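Long-range contact in VWFA domain-containing protein (Alicyclobacillus acidocaldarius subsp. acidocaldarius, PDB 3RAG), which is of unknown function but has a von Willebrand factor A-type fold and binds a sodium ion at a site resembling a metal-ion-dependent adhesion site: residues A[14-19]-A[42-47]. Sequence-based numbering, arbitrary orientation.
With NA (sodium ion), chain C.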
loop_
_atom_site.group_PDB
_atom_site.type_symbol
_atom_site.label_atom_id
_atom_site.label_comp_id
_atom_site.label_asym_id
_atom_site.label_seq_id
_atom_site.Cartn_x
_atom_site.Cartn_y
_atom_site.Cartn_z
ATOM N N LEU A 14 0.218 -0.127 2.117
ATOM C CA LEU A 14 -1.134 0.421 2.196
ATOM C C LEU A 14 -1.519 0.522 3.667
ATOM O O LEU A 14 -1.665 -0.483 4.350
ATOM C CB LEU A 14 -2.125 -0.498 1.460
ATOM C CG LEU A 14 -3.594 -0.140 1.698
ATOM C CD1 LEU A 14 -3.903 1.240 1.110
ATOM C CD2 LEU A 14 -4.503 -1.202 1.065
ATOM N N VAL A 15 -1.691 1.741 4.166
ATOM C CA VAL A 15 -2.047 1.919 5.567
ATOM C C VAL A 15 -3.560 2.118 5.646
ATOM O O VAL A 15 -4.100 2.972 4.945
ATOM C CB VAL A 15 -1.366 3.168 6.136
ATOM C CG1 VAL A 15 -1.777 3.372 7.604
ATOM C CG2 VAL A 15 0.173 3.032 5.998
ATOM N N ILE A 16 -4.223 1.356 6.511
ATOM C CA ILE A 16 -5.661 1.506 6.738
ATOM C C ILE A 16 -5.864 1.897 8.200
ATOM O O ILE A 16 -5.458 1.154 9.116
ATOM C CB ILE A 16 -6.435 0.214 6.385
ATOM C CG1 ILE A 16 -6.179 -0.148 4.906
ATOM C CG2 ILE A 16 -7.924 0.416 6.665
ATOM C CD1 ILE A 16 -6.837 -1.459 4.434
ATOM N N THR A 17 -6.483 3.048 8.442
ATOM C CA THR A 17 -6.391 3.635 9.773
ATOM C C THR A 17 -7.630 4.456 10.094
ATOM O O THR A 17 -8.319 4.922 9.179
ATOM C CB THR A 17 -5.091 4.523 9.854
ATOM O OG1 THR A 17 -4.902 5.019 11.177
ATOM C CG2 THR A 17 -5.189 5.743 8.878
ATOM N N ASP A 18 -7.925 4.641 11.378
ATOM C CA ASP A 18 -9.035 5.535 11.749
ATOM C C ASP A 18 -8.607 6.804 12.482
ATOM O O ASP A 18 -9.404 7.417 13.210
ATOM C CB ASP A 18 -10.174 4.797 12.489
ATOM C CG ASP A 18 -9.803 4.408 13.902
ATOM O OD1 ASP A 18 -8.599 4.440 14.220
ATOM O OD2 ASP A 18 -10.701 4.022 14.682
ATOM N N GLY A 19 -7.354 7.219 12.290
ATOM C CA GLY A 19 -6.952 8.525 12.787
ATOM C C GLY A 19 -5.453 8.690 12.923
ATOM O O GLY A 19 -4.726 7.701 12.971
ATOM N N ASN A 42 0.319 4.402 0.324
ATOM C CA ASN A 42 -1.071 4.846 0.177
ATOM C C ASN A 42 -1.765 4.780 1.537
ATOM O O ASN A 42 -1.399 3.952 2.388
ATOM C CB ASN A 42 -1.819 3.910 -0.780
ATOM C CG ASN A 42 -1.329 4.013 -2.222
ATOM O OD1 ASN A 42 -1.247 3.007 -2.959
ATOM N ND2 ASN A 42 -1.005 5.201 -2.622
ATOM N N VAL A 43 -2.726 5.665 1.777
ATOM C CA VAL A 43 -3.418 5.667 3.072
ATOM C C VAL A 43 -4.924 5.734 2.858
ATOM O O VAL A 43 -5.427 6.603 2.132
ATOM C CB VAL A 43 -3.011 6.880 3.930
ATOM C CG1 VAL A 43 -3.656 6.770 5.345
ATOM C CG2 VAL A 43 -1.472 6.997 4.021
ATOM N N ILE A 44 -5.631 4.823 3.510
ATOM C CA ILE A 44 -7.083 4.921 3.594
ATOM C C ILE A 44 -7.464 5.322 5.010
ATOM O O ILE A 44 -7.154 4.613 5.983
ATOM C CB ILE A 44 -7.760 3.579 3.250
ATOM C CG1 ILE A 44 -7.533 3.244 1.769
ATOM C CG2 ILE A 44 -9.252 3.622 3.609
ATOM C CD1 ILE A 44 -8.030 1.832 1.347
ATOM N N GLY A 45 -8.142 6.462 5.127
ATOM C CA GLY A 45 -8.683 6.898 6.415
ATOM C C GLY A 45 -10.152 6.466 6.455
ATOM O O GLY A 45 -10.834 6.487 5.440
ATOM N N ILE A 46 -10.631 6.058 7.621
ATOM C CA ILE A 46 -11.990 5.541 7.725
ATOM C C ILE A 46 -12.913 6.555 8.386
ATOM O O ILE A 46 -12.618 7.076 9.467
ATOM C CB ILE A 46 -12.022 4.217 8.546
ATOM C CG1 ILE A 46 -11.065 3.170 7.947
ATOM C CG2 ILE A 46 -13.451 3.674 8.594
ATOM C CD1 ILE A 46 -10.893 1.921 8.857
ATOM N N VAL A 47 -14.031 6.856 7.728
ATOM C CA VAL A 47 -15.087 7.654 8.347
ATOM C C VAL A 47 -15.900 6.746 9.303
ATOM O O VAL A 47 -16.566 5.810 8.854
ATOM C CB VAL A 47 -16.049 8.214 7.301
ATOM C CG1 VAL A 47 -17.161 9.073 7.963
ATOM C CG2 VAL A 47 -15.290 9.016 6.209
HETATM NA NA NA C . -7.658 5.087 16.366
HETATM O O HOH W 1 -5.637 5.399 14.923
HETATM O O HOH W 2 -7.078 7.658 17.457
#
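Leu14 reaches across to the neighbouring strand with one branch: with CG anti to the backbone N (chi1 170°), CD1 is carried back toward that strand, where it comes to 3.9 Å from Asn42 CB and meets the tip of Ile44, CD1 to CD1 at 4.2 Å. Further along the same face, Ile16 turns its CG2 methyl against Ile46 CD1 (4.0 Å), the two side chains crossing at a slant, and Ile46 CG1 lies 3.5 Å from Thr17 O. Helix 79-106 covers this face at Leu14 and Ile44, through Met86. On the other face Thr17 turns its CG2 methyl across Val43 CG1 (4.0 Å), while OG1, anti to the backbone N (chi1 -175°), is hydrogen-bonded to Asp142. Residues 14-17 and 42-46 are adjacent parallel strands of a beta-alpha-beta unit, linked through helix 27-36, in the Rossmann-like sheet of a von Willebrand factor A fold. Val15 and Thr17 both donate and accept along the seam: Val15 N to Asn42 O (2.9 Å), Ile44 N to Val15 O and Thr17 N to Ile44 O, followed by a weak bond from Ile46 N to Thr17 O. Just past the strand end, Asp18 CB lies beside Ile46 CB, and its carboxylate extends beyond the strand ends to bind the sodium ion through OD1 at 2.4 Å. Ser144, Ser146 and two waters also ligate the ion, consistent with a metal-ion-dependent adhesion site (MIDAS) and its DxSxS motif, whereas OD2 forms a salt bridge with Lys150, which probably helps to hold the carboxylate's orientation.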